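Local coordinates for fumarate lyase (Mesorhizobium sp., PDB 3C8T), which belongs to the largely helical fumarate lyase superfamily, whose members are typically homotetramers built around a bundle of long helices, at residues L120-R126 with F329-S333. Residue numbers count along the deposited sequence, not the author numbering.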
ATOM      1  N   LEU A 120      -5.840   9.886 -21.791  1.00 30.62           N
ATOM      2  CA  LEU A 120      -6.895  10.607 -21.118  1.00 31.12           C
ATOM      3  C   LEU A 120      -8.139  10.781 -22.014  1.00 30.89           C
ATOM      4  O   LEU A 120      -9.252  10.841 -21.492  1.00 30.99           O
ATOM      5  CB  LEU A 120      -6.391  11.972 -20.597  1.00 31.14           C
ATOM      6  CG  LEU A 120      -5.604  11.961 -19.277  1.00 31.34           C
ATOM      7  CD1 LEU A 120      -5.133  13.378 -19.015  1.00 31.81           C
ATOM      8  CD2 LEU A 120      -6.454  11.467 -18.104  1.00 27.85           C
ATOM      9  N   ALA A 121      -7.959  10.847 -23.333  1.00 29.66           N
ATOM     10  CA  ALA A 121      -9.129  10.939 -24.235  1.00 30.27           C
ATOM     11  C   ALA A 121      -9.901   9.633 -24.241  1.00 30.11           C
ATOM     12  O   ALA A 121     -11.144   9.636 -24.282  1.00 31.08           O
ATOM     13  CB  ALA A 121      -8.737  11.372 -25.691  1.00 29.34           C
ATOM     14  N   LEU A 122      -9.175   8.523 -24.164  1.00 28.80           N
ATOM     15  CA  LEU A 122      -9.805   7.217 -24.090  1.00 29.01           C
ATOM     16  C   LEU A 122     -10.484   6.994 -22.722  1.00 29.79           C
ATOM     17  O   LEU A 122     -11.604   6.475 -22.653  1.00 30.80           O
ATOM     18  CB  LEU A 122      -8.780   6.114 -24.416  1.00 28.43           C
ATOM     19  CG  LEU A 122      -9.251   4.670 -24.253  1.00 29.88           C
ATOM     20  CD1 LEU A 122     -10.591   4.410 -25.051  1.00 28.34           C
ATOM     21  CD2 LEU A 122      -8.119   3.720 -24.721  1.00 27.41           C
ATOM     22  N   ILE A 123      -9.816   7.375 -21.636  1.00 29.39           N
ATOM     23  CA  ILE A 123     -10.455   7.361 -20.314  1.00 28.96           C
ATOM     24  C   ILE A 123     -11.742   8.214 -20.285  1.00 29.17           C
ATOM     25  O   ILE A 123     -12.774   7.773 -19.798  1.00 28.73           O
ATOM     26  CB  ILE A 123      -9.478   7.850 -19.199  1.00 27.72           C
ATOM     27  CG1 ILE A 123      -8.313   6.862 -19.023  1.00 26.37           C
ATOM     28  CG2 ILE A 123     -10.229   8.103 -17.895  1.00 26.43           C
ATOM     29  CD1 ILE A 123      -8.705   5.430 -18.607  1.00 21.48           C
ATOM     30  N   SER A 124     -11.676   9.429 -20.819  1.00 29.48           N
ATOM     31  CA  SER A 124     -12.834  10.304 -20.836  1.00 29.98           C
ATOM     32  C   SER A 124     -14.025   9.676 -21.581  1.00 31.22           C
ATOM     33  O   SER A 124     -15.171   9.729 -21.116  1.00 32.00           O
ATOM     34  CB  SER A 124     -12.434  11.652 -21.444  1.00 29.65           C
ATOM     35  OG  SER A 124     -13.570  12.470 -21.620  1.00 32.79           O
ATOM     36  N   ARG A 125     -13.735   9.081 -22.741  1.00 30.99           N
ATOM     37  CA  ARG A 125     -14.689   8.371 -23.579  1.00 31.41           C
ATOM     38  C   ARG A 125     -15.364   7.216 -22.786  1.00 30.66           C
ATOM     39  O   ARG A 125     -16.568   7.010 -22.858  1.00 30.80           O
ATOM     40  CB  ARG A 125     -13.867   7.797 -24.741  1.00 32.13           C
ATOM     41  CG  ARG A 125     -14.491   7.736 -26.043  1.00 35.96           C
ATOM     42  CD  ARG A 125     -14.661   6.276 -26.439  1.00 39.13           C
ATOM     43  NE  ARG A 125     -13.504   5.577 -27.014  1.00 38.73           N
ATOM     44  CZ  ARG A 125     -13.440   4.243 -27.001  1.00 36.86           C
ATOM     45  NH1 ARG A 125     -14.442   3.563 -26.461  1.00 35.45           N
ATOM     46  NH2 ARG A 125     -12.432   3.577 -27.542  1.00 38.69           N
ATOM     47  N   ARG A 126     -14.585   6.460 -22.024  1.00 29.81           N
ATOM     48  CA  ARG A 126     -15.150   5.351 -21.252  1.00 28.71           C
ATOM     49  C   ARG A 126     -15.984   5.854 -20.050  1.00 27.74           C
ATOM     50  O   ARG A 126     -17.041   5.289 -19.719  1.00 27.85           O
ATOM     51  CB  ARG A 126     -14.066   4.367 -20.814  1.00 28.39           C
ATOM     52  CG  ARG A 126     -13.145   3.893 -21.925  1.00 30.18           C
ATOM     53  CD  ARG A 126     -12.810   2.459 -21.646  1.00 31.36           C
ATOM     54  NE  ARG A 126     -11.943   1.842 -22.634  1.00 34.72           N
ATOM     55  CZ  ARG A 126     -12.364   1.227 -23.739  1.00 34.11           C
ATOM     56  NH1 ARG A 126     -13.648   1.174 -24.040  1.00 31.36           N
ATOM     57  NH2 ARG A 126     -11.476   0.706 -24.564  1.00 34.94           N
ATOM     58  N   PHE A 329      -2.979   3.026 -16.548  1.00 27.41           N
ATOM     59  CA  PHE A 329      -3.858   3.382 -17.678  1.00 28.16           C
ATOM     60  C   PHE A 329      -4.541   2.193 -18.323  1.00 28.14           C
ATOM     61  O   PHE A 329      -5.725   2.254 -18.597  1.00 28.70           O
ATOM     62  CB  PHE A 329      -3.130   4.212 -18.766  1.00 27.66           C
ATOM     63  CG  PHE A 329      -3.263   5.727 -18.585  1.00 28.53           C
ATOM     64  CD1 PHE A 329      -4.399   6.408 -19.032  1.00 27.18           C
ATOM     65  CD2 PHE A 329      -2.254   6.462 -17.958  1.00 26.11           C
ATOM     66  CE1 PHE A 329      -4.516   7.806 -18.882  1.00 26.74           C
ATOM     67  CE2 PHE A 329      -2.376   7.847 -17.761  1.00 26.61           C
ATOM     68  CZ  PHE A 329      -3.499   8.526 -18.239  1.00 27.16           C
ATOM     69  N   ALA A 330      -3.777   1.139 -18.583  1.00 28.14           N
ATOM     70  CA  ALA A 330      -4.280  -0.056 -19.219  1.00 28.57           C
ATOM     71  C   ALA A 330      -5.364  -0.741 -18.389  1.00 28.30           C
ATOM     72  O   ALA A 330      -6.429  -1.110 -18.916  1.00 29.69           O
ATOM     73  CB  ALA A 330      -3.124  -1.030 -19.483  1.00 27.40           C
ATOM     74  N   VAL A 331      -5.075  -0.949 -17.103  1.00 28.04           N
ATOM     75  CA  VAL A 331      -6.011  -1.584 -16.177  1.00 26.82           C
ATOM     76  C   VAL A 331      -7.241  -0.686 -15.908  1.00 27.23           C
ATOM     77  O   VAL A 331      -8.383  -1.159 -15.952  1.00 26.68           O
ATOM     78  CB  VAL A 331      -5.316  -1.936 -14.853  1.00 28.50           C
ATOM     79  CG1 VAL A 331      -6.351  -2.481 -13.837  1.00 27.18           C
ATOM     80  CG2 VAL A 331      -4.160  -2.927 -15.085  1.00 26.80           C
ATOM     81  N   ALA A 332      -7.032   0.605 -15.652  1.00 24.90           N
ATOM     82  CA  ALA A 332      -8.207   1.443 -15.436  1.00 26.05           C
ATOM     83  C   ALA A 332      -9.139   1.508 -16.653  1.00 25.66           C
ATOM     84  O   ALA A 332     -10.349   1.532 -16.508  1.00 26.29           O
ATOM     85  CB  ALA A 332      -7.811   2.874 -14.966  1.00 25.51           C
ATOM     86  N   SER A 333      -8.555   1.540 -17.844  1.00 26.09           N
ATOM     87  CA  SER A 333      -9.295   1.487 -19.085  1.00 27.05           C
ATOM     88  C   SER A 333     -10.050   0.183 -19.273  1.00 26.92           C
ATOM     89  O   SER A 333     -11.182   0.181 -19.766  1.00 27.62           O
ATOM     90  CB  SER A 333      -8.338   1.698 -20.277  1.00 27.38           C
ATOM     91  OG  SER A 333      -9.042   2.063 -21.468  1.00 29.36           O
TER
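Ile123 reaches across to two residues a helical turn apart: its CG1 lies 3.9 Å from Phe329 CE1, and its CD1 packs 4.1 Å from Ser333 CB. The Phe329 ring also closes on the start of 120-126, with its CZ 4.2 Å from Leu120 CG. Both segments run nearly parallel, their axes 15° apart and 10.5 Å at closest approach. Across that spacing Ile123 and Ser333 are the nearest backbone pair, with Ile123 CA and Ser333 CA 6.1 Å apart. Beside this apolar patch the pairing turns polar: Arg126 NE donates a hydrogen bond to Ser333 OG at 3.1 Å. Asp14 hydrogen-bonds the same hydroxyl and forms a salt bridge with Arg126, which has a second one to Glu340, so the buried guanidinium is paired with two carboxylates. The contact thus illustrates interior packing of a long-helix bundle, joining helices 104-140 and 315-344 near the middle of the chain, with helices 160-185 and 229-255 and Met17 of helix 15-20 packing around it.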